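Local coordinates for apical membrane antigen 1 (PDB 4APM), which probably takes part in host-cell invasion by the parasite Babesia divergens, as a surface protein of the moving junction, at residues 10-15 with 361-366; 225-230 with 316-321; 235-240 with 335-340; 367-372 with 384-389. One frame throughout, in Å; residues are numbered along the deposited sequence.

In the fold
Near the N terminus, helix 8-16 supplies residues 10-15, and contact 1 brings residues 361-366 back to them after almost 350 residues, closing the longest loop of the four. Contacts 2 and 3 both lie within that span and cross each other: their segments alternate along the chain as 225-230, 235-240, 316-321 and 335-340. Contact 2 sets the seven-stranded mixed sheet against the four-stranded antiparallel one, whereas contact 3 joins two strands of the mixed sheet by a disulfide. Contact 4 follows contact 1 in series, a short local loop that extends the same mixed sheet. Asn366 and Tyr368 both bond to the backbone of Cys235, so contacts 1, 3 and 4 adjoin one another.

Contact 1 of 4, residues 10-15 with 361-366; sequences DIWGRY and CDIVTN
Ile363 packs against the indole of Trp12 where the N-terminal helix 8-16 crosses the loop leading into strand 367-368, a helix-on-loop contact at the surface of the AMA1 ectodomain. The tight part is a CH-pi contact: Ile363 CG2 lies over the indole, 3.6 Å from the centroid of the six-membered ring of Trp12 and 14° off its normal. The other branch of Ile363 runs toward the next helical turn, and its CD1 stops 3.8 Å from Tyr15 CB. Trp12 itself is buried and also rests on Cys335 and Leu336 of strand 335-339, so the indole is covered by the sheet as well as by the loop. Ile11 lies on the partly exposed flank and slides past Ile363 in the opposite direction, yet its CD1 still touches Ile363 CG2 and comes 3.3 Å from Val364 O. The loose side belongs to Val364, whose side chain points away from the helix. Polar fixation comes from Thr365, whose OG1 sits between its own backbone N and carbonyl carbon (chi1 55°) and lies in the plane of the indole, taking a nearly straight hydrogen bond from Trp12 NE1 at 3.1 Å and 168°.

Contact 2 of 4, residues 225-230 with 316-321; sequences AIFGRG and WANYDS
Ile226 and Asn318 mark the closest approach of the two backbones, with their CA atoms 5.9 Å apart. The strands they belong to run at 140° to each other, and their short axes come within 6.9 Å. No clear hydrogen bond joins them; they belong to different sheets, strand 225-231 pairing with 335-339 and 234-237, strand 316-320 with 325-329 and 342-346. The sheets meet at Ala225, which bonds to Ser342 of the second. Side chains fill the interface. Phe227 has CG anti to its carbonyl carbon (chi1 -73°), beside its backbone N, and its ring extends to the second strand, where CE2 meets Trp316 CB at 3.6 Å. The same CE2 comes 3.5 Å from Ala317 O. Beyond CB the indole of Trp316 leads off, yet it still presents an edge to the face of the Phe227 ring: this T-shaped pair has 5.5 Å between the centroid of the phenyl and that of the five-membered ring, with planes 74° apart. The indole N-H is satisfied by Phe19 O. Asn318 projects from its strand toward the backbone of Ile226 and Phe227, its side chain crossing that of Ile226 at about a right angle. Leu336 and Ile329 add apolar cover to Phe227. The whole is a buried interface between a mixed and an antiparallel sheet in a protein of the PAN clan.

Contact 3 of 4, residues 235-240 with 335-340; sequences CVAIES and CLIIDA
Cys235 and Cys335 are joined by a disulfide that links the two strands flanking strand 225-231 in the mixed sheet, within the PAN-related part of AMA1. Strand 225-231 pairs with both 234-237 and 335-339, but the axes of the two flanking segments lie at 75°, and no hydrogen bond passes directly between them. The bridge closes the gap at one end. From CB outward, the side chain of Cys235 meets the other strand at each atom. Its CB lies 3.8 Å from Leu336 O. Its SG is anti to the backbone N (chi1 -177°), directed toward the other strand, where it bonds covalently to Cys335 SG at 2.1 Å with a disulfide torsion of 90°, the unstrained value for such a bond. Cys235 SG also lies 3.4 Å from Leu336 O. On the far side of the bridge, Trp12 of helix 8-16 packs against Cys335. Farther along the strands, where they separate, Ile337 takes over: its CG1 and CD1 touch residues 235-237, while CG2 turns to Thr388 and Ile369. CG1 of Ile337 contacts Cys235 O at 3.4 Å. Ala237 CB stands 4.2 Å from Ile337 CD1, farther than the backbone N of the same alanine. The tip methyl thus touches both a sulfur and a peptide group, Ile337 CD1 being 3.5 Å from Cys235 SG and 3.4 Å from Ala237 N.

Contact 4 of 4, residues 367-372 with 384-389; sequences GYIEPR and FEVTTA
Tyr368 and Thr387 turn the same way from adjacent strands: Tyr368 CG is anti to its carbonyl carbon (chi1 -65°), and Thr387 has CG2 anti to its own, with OG1 between backbone N and carbonyl carbon (chi1 41°). The two side chains lie side by side, and Thr387 CG2 sits over the ring in a CH-pi contact, 3.4 Å from the Tyr368 ring centroid and 13° off the normal. Thr387 OG1 is engaged by Lys396 O. Over the opposite face of the tyrosine ring lies NH2 of Arg372, whose chain bends at chi2 and chi3. The strands form a short antiparallel ladder. Gly367 and Thr388 are a hydrogen-bonded pair, with Gly367 N to Thr388 O at 2.8 Å and Thr388 N to Gly367 O at 2.7 Å; Tyr368 and Thr387 are the following non-hydrogen-bonded pair. Beyond it the pairing frays: Ile369 N reaches Val386 O only weakly, at 3.5 Å, and a water then bridges the gap, donating to Val386 O at 2.7 Å and accepting from Glu370 N at 2.9 Å. Ile369 CD1 packs on Val386 CG1 at 3.9 Å. At the outer end Arg372 NH1 is modelled in a salt bridge with Glu385, its bond to OE2 weak and its approach to OE1 too short to trust. The chemistry thus changes from backbone bonds within the ladder to a water and a charged pair beyond its end, where the guanidinium, if the modelled pairing holds, would be expected to favour the ionised form of Glu385.

Contact 1 of 4, residues 10-15 with 361-366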
loop_
_atom_site.group_PDB
_atom_site.type_symbol
_atom_site.label_atom_id
_atom_site.label_comp_id
_atom_site.label_asym_id
_atom_site.label_seq_id
_atom_site.Cartn_x
_atom_site.Cartn_y
_atom_site.Cartn_z
ATOM N N ASP A 10 -6.548 -7.101 20.846
ATOM C CA ASP A 10 -5.503 -7.973 21.389
ATOM C C ASP A 10 -5.191 -9.163 20.496
ATOM O O ASP A 10 -4.044 -9.387 20.158
ATOM C CB ASP A 10 -5.842 -8.449 22.810
ATOM C CG ASP A 10 -5.831 -7.318 23.828
ATOM O OD1 ASP A 10 -5.073 -6.343 23.637
ATOM O OD2 ASP A 10 -6.596 -7.398 24.814
ATOM N N ILE A 11 -6.192 -9.945 20.118
ATOM C CA ILE A 11 -5.875 -11.167 19.385
ATOM C C ILE A 11 -5.444 -10.902 17.926
ATOM O O ILE A 11 -4.747 -11.713 17.313
ATOM C CB ILE A 11 -6.941 -12.294 19.544
ATOM C CG1 ILE A 11 -7.802 -12.456 18.286
ATOM C CG2 ILE A 11 -7.783 -12.095 20.803
ATOM C CD1 ILE A 11 -8.147 -13.898 17.974
ATOM N N TRP A 12 -5.751 -9.707 17.430
ATOM C CA TRP A 12 -5.324 -9.285 16.092
ATOM C C TRP A 12 -3.998 -8.544 16.088
ATOM O O TRP A 12 -3.395 -8.329 15.027
ATOM C CB TRP A 12 -6.412 -8.431 15.448
ATOM C CG TRP A 12 -7.522 -9.239 14.832
ATOM C CD1 TRP A 12 -8.801 -9.460 15.339
ATOM C CD2 TRP A 12 -7.503 -9.916 13.533
ATOM N NE1 TRP A 12 -9.550 -10.215 14.466
ATOM C CE2 TRP A 12 -8.821 -10.532 13.369
ATOM C CE3 TRP A 12 -6.562 -10.061 12.524
ATOM C CZ2 TRP A 12 -9.153 -11.263 12.245
ATOM C CZ3 TRP A 12 -6.903 -10.825 11.403
ATOM C CH2 TRP A 12 -8.167 -11.418 11.276
ATOM N N GLY A 13 -3.522 -8.174 17.275
ATOM C CA GLY A 13 -2.456 -7.183 17.414
ATOM C C GLY A 13 -1.181 -7.509 16.659
ATOM O O GLY A 13 -0.552 -6.633 16.087
ATOM N N ARG A 14 -0.794 -8.773 16.640
ATOM C CA ARG A 14 0.435 -9.148 15.962
ATOM C C ARG A 14 0.280 -9.029 14.449
ATOM O O ARG A 14 1.127 -8.424 13.781
ATOM C CB ARG A 14 0.894 -10.548 16.349
ATOM C CG ARG A 14 2.378 -10.756 16.099
ATOM C CD ARG A 14 2.895 -12.053 16.714
ATOM N NE ARG A 14 3.245 -13.024 15.681
ATOM C CZ ARG A 14 2.495 -14.072 15.349
ATOM N NH1 ARG A 14 1.358 -14.315 15.996
ATOM N NH2 ARG A 14 2.893 -14.890 14.385
ATOM N N TYR A 15 -0.828 -9.562 13.927
ATOM C CA TYR A 15 -1.076 -9.585 12.496
ATOM C C TYR A 15 -1.291 -8.169 11.936
ATOM O O TYR A 15 -0.976 -7.893 10.778
ATOM C CB TYR A 15 -2.298 -10.463 12.176
ATOM C CG TYR A 15 -2.516 -10.693 10.681
ATOM C CD1 TYR A 15 -1.777 -11.662 9.977
ATOM C CD2 TYR A 15 -3.466 -9.955 9.976
ATOM C CE1 TYR A 15 -1.972 -11.865 8.607
ATOM C CE2 TYR A 15 -3.696 -10.172 8.626
ATOM C CZ TYR A 15 -2.939 -11.101 7.934
ATOM O OH TYR A 15 -3.148 -11.255 6.569
ATOM N N CYS A 361 -6.953 -17.689 8.797
ATOM C CA CYS A 361 -7.992 -18.550 9.377
ATOM C C CYS A 361 -7.802 -18.826 10.844
ATOM O O CYS A 361 -8.772 -19.053 11.562
ATOM C CB CYS A 361 -8.045 -19.868 8.627
ATOM S SG CYS A 361 -7.947 -19.617 6.856
ATOM N N ASP A 362 -6.560 -18.792 11.303
ATOM C CA ASP A 362 -6.280 -19.119 12.695
ATOM C C ASP A 362 -6.655 -18.023 13.695
ATOM O O ASP A 362 -6.617 -18.257 14.894
ATOM C CB ASP A 362 -4.811 -19.517 12.874
ATOM C CG ASP A 362 -3.853 -18.451 12.366
ATOM O OD1 ASP A 362 -4.093 -17.900 11.268
ATOM O OD2 ASP A 362 -2.851 -18.179 13.058
ATOM N N ILE A 363 -6.969 -16.819 13.224
ATOM C CA ILE A 363 -7.298 -15.712 14.151
ATOM C C ILE A 363 -8.813 -15.476 14.155
ATOM O O ILE A 363 -9.392 -15.052 13.154
ATOM C CB ILE A 363 -6.529 -14.411 13.803
ATOM C CG1 ILE A 363 -5.016 -14.617 13.934
ATOM C CG2 ILE A 363 -6.962 -13.250 14.690
ATOM C CD1 ILE A 363 -4.190 -13.552 13.227
ATOM N N VAL A 364 -9.465 -15.831 15.257
ATOM C CA VAL A 364 -10.913 -16.054 15.240
ATOM C C VAL A 364 -11.623 -15.041 16.138
ATOM O O VAL A 364 -11.273 -14.886 17.304
ATOM C CB VAL A 364 -11.286 -17.516 15.627
ATOM C CG1 VAL A 364 -12.784 -17.753 15.477
ATOM C CG2 VAL A 364 -10.526 -18.517 14.766
ATOM N N THR A 365 -12.565 -14.304 15.556
ATOM C CA THR A 365 -13.350 -13.289 16.271
ATOM C C THR A 365 -14.700 -13.137 15.558
ATOM O O THR A 365 -14.839 -13.527 14.411
ATOM C CB THR A 365 -12.649 -11.900 16.283
ATOM O OG1 THR A 365 -12.356 -11.491 14.940
ATOM C CG2 THR A 365 -11.361 -11.934 17.099
ATOM N N ASN A 366 -15.691 -12.580 16.242
ATOM C CA ASN A 366 -16.952 -12.227 15.597
ATOM C C ASN A 366 -16.889 -10.848 14.869
ATOM O O ASN A 366 -16.441 -9.854 15.450
ATOM C CB ASN A 366 -18.093 -12.247 16.632
ATOM C CG ASN A 366 -19.427 -11.819 16.040
ATOM O OD1 ASN A 366 -20.031 -12.555 15.259
ATOM N ND2 ASN A 366 -19.849 -10.593 16.348
#

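Contact 2 of 4, residues 225-230 with 316-321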
loop_
_atom_site.group_PDB
_atom_site.type_symbol
_atom_site.label_atom_id
_atom_site.label_comp_id
_atom_site.label_asym_id
_atom_site.label_seq_id
_atom_site.Cartn_x
_atom_site.Cartn_y
_atom_site.Cartn_z
ATOM N N ALA A 225 -11.578 -10.420 3.104
ATOM C CA ALA A 225 -11.417 -9.589 4.317
ATOM C C ALA A 225 -11.976 -8.204 4.148
ATOM O O ALA A 225 -11.833 -7.578 3.085
ATOM C CB ALA A 225 -9.948 -9.505 4.721
ATOM N N ILE A 226 -12.564 -7.714 5.229
ATOM C CA ILE A 226 -12.995 -6.342 5.356
ATOM C C ILE A 226 -12.258 -5.780 6.571
ATOM O O ILE A 226 -12.166 -6.448 7.606
ATOM C CB ILE A 226 -14.495 -6.263 5.675
ATOM C CG1 ILE A 226 -15.335 -6.819 4.526
ATOM C CG2 ILE A 226 -14.907 -4.834 6.045
ATOM C CD1 ILE A 226 -16.780 -7.048 4.918
ATOM N N PHE A 227 -11.708 -4.575 6.429
ATOM C CA PHE A 227 -11.004 -3.890 7.531
ATOM C C PHE A 227 -11.975 -3.451 8.630
ATOM O O PHE A 227 -13.017 -2.878 8.333
ATOM C CB PHE A 227 -10.312 -2.630 6.999
ATOM C CG PHE A 227 -9.096 -2.902 6.180
ATOM C CD1 PHE A 227 -8.041 -3.630 6.709
ATOM C CD2 PHE A 227 -8.962 -2.346 4.907
ATOM C CE1 PHE A 227 -6.891 -3.850 5.977
ATOM C CE2 PHE A 227 -7.793 -2.536 4.190
ATOM C CZ PHE A 227 -6.758 -3.302 4.719
ATOM N N GLY A 228 -11.594 -3.641 9.891
ATOM C CA GLY A 228 -12.417 -3.178 11.003
ATOM C C GLY A 228 -11.618 -2.633 12.174
ATOM O O GLY A 228 -10.385 -2.705 12.195
ATOM N N ARG A 229 -12.327 -2.101 13.164
ATOM C CA ARG A 229 -11.738 -1.870 14.479
ATOM C C ARG A 229 -12.515 -2.595 15.571
ATOM O O ARG A 229 -13.745 -2.731 15.500
ATOM C CB ARG A 229 -11.637 -0.361 14.789
ATOM C CG ARG A 229 -10.664 0.397 13.869
ATOM C CD ARG A 229 -10.673 1.901 14.115
ATOM N NE ARG A 229 -10.355 2.220 15.505
ATOM C CZ ARG A 229 -9.141 2.113 16.047
ATOM N NH1 ARG A 229 -8.114 1.702 15.321
ATOM N NH2 ARG A 229 -8.955 2.431 17.321
ATOM N N GLY A 230 -11.787 -3.065 16.575
ATOM C CA GLY A 230 -12.392 -3.727 17.717
ATOM C C GLY A 230 -13.401 -2.828 18.394
ATOM O O GLY A 230 -13.163 -1.627 18.576
ATOM N N TRP A 316 -6.137 2.782 3.022
ATOM C CA TRP A 316 -6.685 1.417 3.025
ATOM C C TRP A 316 -8.012 1.476 2.341
ATOM O O TRP A 316 -8.690 2.531 2.358
ATOM C CB TRP A 316 -6.893 0.893 4.455
ATOM C CG TRP A 316 -5.794 1.205 5.459
ATOM C CD1 TRP A 316 -4.742 0.372 5.847
ATOM C CD2 TRP A 316 -5.651 2.415 6.291
ATOM N NE1 TRP A 316 -3.961 0.989 6.823
ATOM C CE2 TRP A 316 -4.454 2.214 7.118
ATOM C CE3 TRP A 316 -6.336 3.619 6.387
ATOM C CZ2 TRP A 316 -4.024 3.158 8.031
ATOM C CZ3 TRP A 316 -5.889 4.574 7.329
ATOM C CH2 TRP A 316 -4.763 4.339 8.131
ATOM N N ALA A 317 -8.371 0.383 1.669
ATOM C CA ALA A 317 -9.666 0.285 0.985
ATOM C C ALA A 317 -10.191 -1.144 1.029
ATOM O O ALA A 317 -9.408 -2.106 1.088
ATOM C CB ALA A 317 -9.556 0.759 -0.463
ATOM N N ASN A 318 -11.516 -1.265 1.028
ATOM C CA ASN A 318 -12.195 -2.548 0.893
ATOM C C ASN A 318 -12.801 -2.634 -0.463
ATOM O O ASN A 318 -13.616 -1.800 -0.836
ATOM C CB ASN A 318 -13.323 -2.645 1.894
ATOM C CG ASN A 318 -12.867 -2.358 3.290
ATOM O OD1 ASN A 318 -12.940 -1.217 3.739
ATOM N ND2 ASN A 318 -12.309 -3.362 3.956
ATOM N N TYR A 319 -12.381 -3.629 -1.220
ATOM C CA TYR A 319 -12.922 -3.844 -2.527
ATOM C C TYR A 319 -13.783 -5.092 -2.507
ATOM O O TYR A 319 -13.290 -6.188 -2.257
ATOM C CB TYR A 319 -11.816 -3.997 -3.551
ATOM C CG TYR A 319 -12.366 -4.345 -4.893
ATOM C CD1 TYR A 319 -13.244 -3.478 -5.548
ATOM C CD2 TYR A 319 -12.137 -5.602 -5.445
ATOM C CE1 TYR A 319 -13.770 -3.804 -6.795
ATOM C CE2 TYR A 319 -12.666 -5.946 -6.666
ATOM C CZ TYR A 319 -13.485 -5.055 -7.329
ATOM O OH TYR A 319 -14.029 -5.432 -8.516
ATOM N N ASP A 320 -15.071 -4.918 -2.767
ATOM C CA ASP A 320 -15.994 -6.040 -2.823
ATOM C C ASP A 320 -16.046 -6.544 -4.254
ATOM O O ASP A 320 -16.602 -5.880 -5.124
ATOM C CB ASP A 320 -17.392 -5.609 -2.385
ATOM C CG ASP A 320 -18.345 -6.790 -2.253
ATOM O OD1 ASP A 320 -18.309 -7.704 -3.123
ATOM O OD2 ASP A 320 -19.105 -6.818 -1.271
ATOM N N SER A 321 -15.432 -7.689 -4.517
ATOM C CA SER A 321 -15.372 -8.175 -5.895
ATOM C C SER A 321 -16.715 -8.671 -6.438
ATOM O O SER A 321 -16.854 -8.811 -7.631
ATOM C CB SER A 321 -14.292 -9.253 -6.062
ATOM O OG SER A 321 -14.553 -10.332 -5.186
#

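Contact 3 of 4, residues 235-240 with 335-340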
loop_
_atom_site.group_PDB
_atom_site.type_symbol
_atom_site.label_atom_id
_atom_site.label_comp_id
_atom_site.label_asym_id
_atom_site.label_seq_id
_atom_site.Cartn_x
_atom_site.Cartn_y
_atom_site.Cartn_z
ATOM N N CYS A 235 -15.234 -7.485 15.947
ATOM C CA CYS A 235 -14.583 -6.652 14.959
ATOM C C CYS A 235 -15.655 -5.979 14.109
ATOM O O CYS A 235 -16.492 -6.660 13.488
ATOM C CB CYS A 235 -13.617 -7.488 14.100
ATOM S SG CYS A 235 -12.689 -6.514 12.874
ATOM N N VAL A 236 -15.677 -4.644 14.132
ATOM C CA VAL A 236 -16.691 -3.882 13.387
ATOM C C VAL A 236 -16.088 -3.204 12.132
ATOM O O VAL A 236 -15.093 -2.491 12.221
ATOM C CB VAL A 236 -17.385 -2.813 14.287
ATOM C CG1 VAL A 236 -18.458 -2.058 13.513
ATOM C CG2 VAL A 236 -17.983 -3.452 15.534
ATOM N N ALA A 237 -16.706 -3.437 10.972
ATOM C CA ALA A 237 -16.307 -2.807 9.721
ATOM C C ALA A 237 -16.160 -1.298 9.885
ATOM O O ALA A 237 -17.033 -0.637 10.477
ATOM C CB ALA A 237 -17.319 -3.125 8.628
ATOM N N ILE A 238 -15.061 -0.756 9.351
ATOM C CA ILE A 238 -14.786 0.681 9.414
ATOM C C ILE A 238 -15.590 1.428 8.344
ATOM O O ILE A 238 -15.624 1.011 7.175
ATOM C CB ILE A 238 -13.269 0.968 9.238
ATOM C CG1 ILE A 238 -12.522 0.628 10.502
ATOM C CG2 ILE A 238 -13.014 2.428 8.891
ATOM C CD1 ILE A 238 -11.048 0.392 10.272
ATOM N N GLU A 239 -16.194 2.551 8.731
ATOM C CA GLU A 239 -17.022 3.349 7.815
ATOM C C GLU A 239 -16.179 3.982 6.708
ATOM O O GLU A 239 -15.003 4.304 6.900
ATOM C CB GLU A 239 -17.769 4.449 8.578
ATOM C CG GLU A 239 -16.832 5.419 9.273
ATOM C CD GLU A 239 -17.533 6.665 9.780
ATOM O OE1 GLU A 239 -18.767 6.800 9.578
ATOM O OE2 GLU A 239 -16.831 7.523 10.359
ATOM N N SER A 240 -16.787 4.152 5.547
ATOM C CA SER A 240 -16.080 4.679 4.401
ATOM C C SER A 240 -15.791 6.148 4.629
ATOM O O SER A 240 -16.634 6.865 5.175
ATOM C CB SER A 240 -16.937 4.511 3.158
ATOM O OG SER A 240 -17.483 3.217 3.128
ATOM N N CYS A 335 -8.403 -4.852 13.176
ATOM C CA CYS A 335 -8.875 -6.235 12.978
ATOM C C CYS A 335 -9.527 -6.406 11.604
ATOM O O CYS A 335 -9.771 -5.424 10.881
ATOM C CB CYS A 335 -9.885 -6.594 14.057
ATOM S SG CYS A 335 -11.301 -5.479 14.008
ATOM N N LEU A 336 -9.834 -7.652 11.260
ATOM C CA LEU A 336 -10.476 -7.972 9.989
ATOM C C LEU A 336 -11.791 -8.728 10.263
ATOM O O LEU A 336 -11.915 -9.393 11.282
ATOM C CB LEU A 336 -9.542 -8.826 9.115
ATOM C CG LEU A 336 -8.140 -8.307 8.756
ATOM C CD1 LEU A 336 -7.419 -9.302 7.862
ATOM C CD2 LEU A 336 -8.184 -6.938 8.094
ATOM N N ILE A 337 -12.768 -8.562 9.373
ATOM C CA ILE A 337 -14.002 -9.328 9.355
ATOM C C ILE A 337 -13.935 -10.256 8.133
ATOM O O ILE A 337 -13.551 -9.811 7.045
ATOM C CB ILE A 337 -15.202 -8.380 9.163
ATOM C CG1 ILE A 337 -15.353 -7.450 10.352
ATOM C CG2 ILE A 337 -16.482 -9.143 8.842
ATOM C CD1 ILE A 337 -14.780 -6.070 10.110
ATOM N N ILE A 338 -14.259 -11.540 8.290
ATOM C CA ILE A 338 -14.240 -12.395 7.116
ATOM C C ILE A 338 -15.499 -12.186 6.273
ATOM O O ILE A 338 -16.590 -11.938 6.805
ATOM C CB ILE A 338 -13.957 -13.896 7.416
ATOM C CG1 ILE A 338 -13.648 -14.636 6.110
ATOM C CG2 ILE A 338 -15.129 -14.567 8.123
ATOM C CD1 ILE A 338 -13.672 -16.145 6.227
ATOM N N ASP A 339 -15.315 -12.187 4.959
ATOM C CA ASP A 339 -16.404 -11.970 4.022
ATOM C C ASP A 339 -15.944 -12.347 2.613
ATOM O O ASP A 339 -15.063 -11.706 2.065
ATOM C CB ASP A 339 -16.871 -10.510 4.065
ATOM C CG ASP A 339 -18.018 -10.242 3.120
ATOM O OD1 ASP A 339 -19.094 -10.861 3.295
ATOM O OD2 ASP A 339 -17.841 -9.437 2.180
ATOM N N ALA A 340 -16.510 -13.419 2.055
ATOM C CA ALA A 340 -16.094 -13.939 0.750
ATOM C C ALA A 340 -16.206 -12.896 -0.339
ATOM O O ALA A 340 -17.214 -12.203 -0.428
ATOM C CB ALA A 340 -16.926 -15.164 0.378
#

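Contact 4 of 4, residues 367-372 with 384-389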
loop_
_atom_site.group_PDB
_atom_site.type_symbol
_atom_site.label_atom_id
_atom_site.label_comp_id
_atom_site.label_asym_id
_atom_site.label_seq_id
_atom_site.Cartn_x
_atom_site.Cartn_y
_atom_site.Cartn_z
ATOM N N GLY A 367 -17.333 -10.799 13.613
ATOM C CA GLY A 367 -17.267 -9.555 12.842
ATOM C C GLY A 367 -18.611 -9.028 12.367
ATOM O O GLY A 367 -19.500 -9.813 12.006
ATOM N N TYR A 368 -18.768 -7.702 12.362
ATOM C CA TYR A 368 -19.853 -7.062 11.610
ATOM C C TYR A 368 -19.369 -6.615 10.249
ATOM O O TYR A 368 -18.406 -5.860 10.164
ATOM C CB TYR A 368 -20.424 -5.874 12.379
ATOM C CG TYR A 368 -21.089 -6.291 13.655
ATOM C CD1 TYR A 368 -20.332 -6.752 14.733
ATOM C CD2 TYR A 368 -22.481 -6.342 13.754
ATOM C CE1 TYR A 368 -20.937 -7.197 15.897
ATOM C CE2 TYR A 368 -23.097 -6.764 14.919
ATOM C CZ TYR A 368 -22.318 -7.193 15.989
ATOM O OH TYR A 368 -22.920 -7.637 17.145
ATOM N N ILE A 369 -20.009 -7.107 9.185
ATOM C CA ILE A 369 -19.630 -6.724 7.823
ATOM C C ILE A 369 -19.954 -5.257 7.462
ATOM O O ILE A 369 -19.227 -4.633 6.683
ATOM C CB ILE A 369 -20.218 -7.668 6.746
ATOM C CG1 ILE A 369 -21.745 -7.627 6.739
ATOM C CG2 ILE A 369 -19.682 -9.086 6.900
ATOM C CD1 ILE A 369 -22.360 -8.259 5.509
ATOM N N GLU A 370 -21.055 -4.727 7.998
ATOM C CA GLU A 370 -21.491 -3.360 7.685
ATOM C C GLU A 370 -20.980 -2.395 8.738
ATOM O O GLU A 370 -21.060 -2.671 9.932
ATOM C CB GLU A 370 -23.025 -3.257 7.622
ATOM C CG GLU A 370 -23.663 -3.646 6.299
ATOM C CD GLU A 370 -23.378 -2.649 5.191
ATOM O OE1 GLU A 370 -23.678 -1.445 5.367
ATOM O OE2 GLU A 370 -22.855 -3.073 4.135
ATOM N N PRO A 371 -20.488 -1.231 8.296
ATOM C CA PRO A 371 -20.152 -0.117 9.176
ATOM C C PRO A 371 -21.313 0.323 10.059
ATOM O O PRO A 371 -22.448 -0.092 9.858
ATOM C CB PRO A 371 -19.816 1.000 8.192
ATOM C CG PRO A 371 -19.310 0.291 6.983
ATOM C CD PRO A 371 -20.156 -0.943 6.890
ATOM N N ARG A 372 -21.041 1.215 10.995
ATOM C CA ARG A 372 -22.114 1.959 11.645
ATOM C C ARG A 372 -21.808 3.467 11.645
ATOM O O ARG A 372 -21.375 4.021 12.663
ATOM C CB ARG A 372 -22.340 1.435 13.068
ATOM C CG ARG A 372 -21.805 0.034 13.309
ATOM C CD ARG A 372 -22.800 -0.796 14.101
ATOM N NE ARG A 372 -22.151 -1.560 15.158
ATOM C CZ ARG A 372 -22.789 -2.389 15.975
ATOM N NH1 ARG A 372 -24.098 -2.555 15.858
ATOM N NH2 ARG A 372 -22.121 -3.048 16.915
ATOM N N PHE A 384 -31.281 -5.247 10.267
ATOM C CA PHE A 384 -30.575 -6.361 10.900
ATOM C C PHE A 384 -29.109 -6.389 10.506
ATOM O O PHE A 384 -28.770 -6.271 9.328
ATOM C CB PHE A 384 -31.233 -7.693 10.544
ATOM C CG PHE A 384 -30.501 -8.890 11.075
ATOM C CD1 PHE A 384 -30.518 -9.186 12.435
ATOM C CD2 PHE A 384 -29.793 -9.724 10.216
ATOM C CE1 PHE A 384 -29.840 -10.290 12.928
ATOM C CE2 PHE A 384 -29.122 -10.832 10.703
ATOM C CZ PHE A 384 -29.144 -11.113 12.063
ATOM N N GLU A 385 -28.251 -6.586 11.500
ATOM C CA GLU A 385 -26.809 -6.464 11.316
ATOM C C GLU A 385 -26.136 -7.825 11.171
ATOM O O GLU A 385 -25.841 -8.482 12.158
ATOM C CB GLU A 385 -26.189 -5.702 12.482
ATOM C CG GLU A 385 -26.512 -4.218 12.507
ATOM C CD GLU A 385 -25.749 -3.506 13.604
ATOM O OE1 GLU A 385 -24.998 -4.188 14.328
ATOM O OE2 GLU A 385 -25.895 -2.273 13.753
ATOM N N VAL A 386 -25.905 -8.238 9.932
ATOM C CA VAL A 386 -25.129 -9.427 9.632
ATOM C C VAL A 386 -23.779 -9.487 10.364
ATOM O O VAL A 386 -22.986 -8.533 10.324
ATOM C CB VAL A 386 -24.918 -9.537 8.122
ATOM C CG1 VAL A 386 -24.168 -10.808 7.771
ATOM C CG2 VAL A 386 -26.268 -9.476 7.412
ATOM N N THR A 387 -23.547 -10.594 11.067
ATOM C CA THR A 387 -22.241 -10.895 11.654
ATOM C C THR A 387 -21.621 -12.088 10.934
ATOM O O THR A 387 -22.341 -12.882 10.325
ATOM C CB THR A 387 -22.351 -11.205 13.147
ATOM O OG1 THR A 387 -23.506 -12.018 13.386
ATOM C CG2 THR A 387 -22.454 -9.932 13.953
ATOM N N THR A 388 -20.287 -12.158 10.909
ATOM C CA THR A 388 -19.590 -13.351 10.401
ATOM C C THR A 388 -18.529 -13.829 11.396
ATOM O O THR A 388 -18.117 -13.082 12.292
ATOM C CB THR A 388 -18.899 -13.133 9.030
ATOM O OG1 THR A 388 -17.777 -12.257 9.182
ATOM C CG2 THR A 388 -19.848 -12.580 7.977
ATOM N N ALA A 389 -18.073 -15.067 11.210
ATOM C CA ALA A 389 -17.063 -15.674 12.082
ATOM C C ALA A 389 -16.557 -16.977 11.466
ATOM O O ALA A 389 -17.252 -17.598 10.674
ATOM C CB ALA A 389 -17.635 -15.922 13.474
HETATM O O HOH W 1 -23.182 -5.887 9.652
#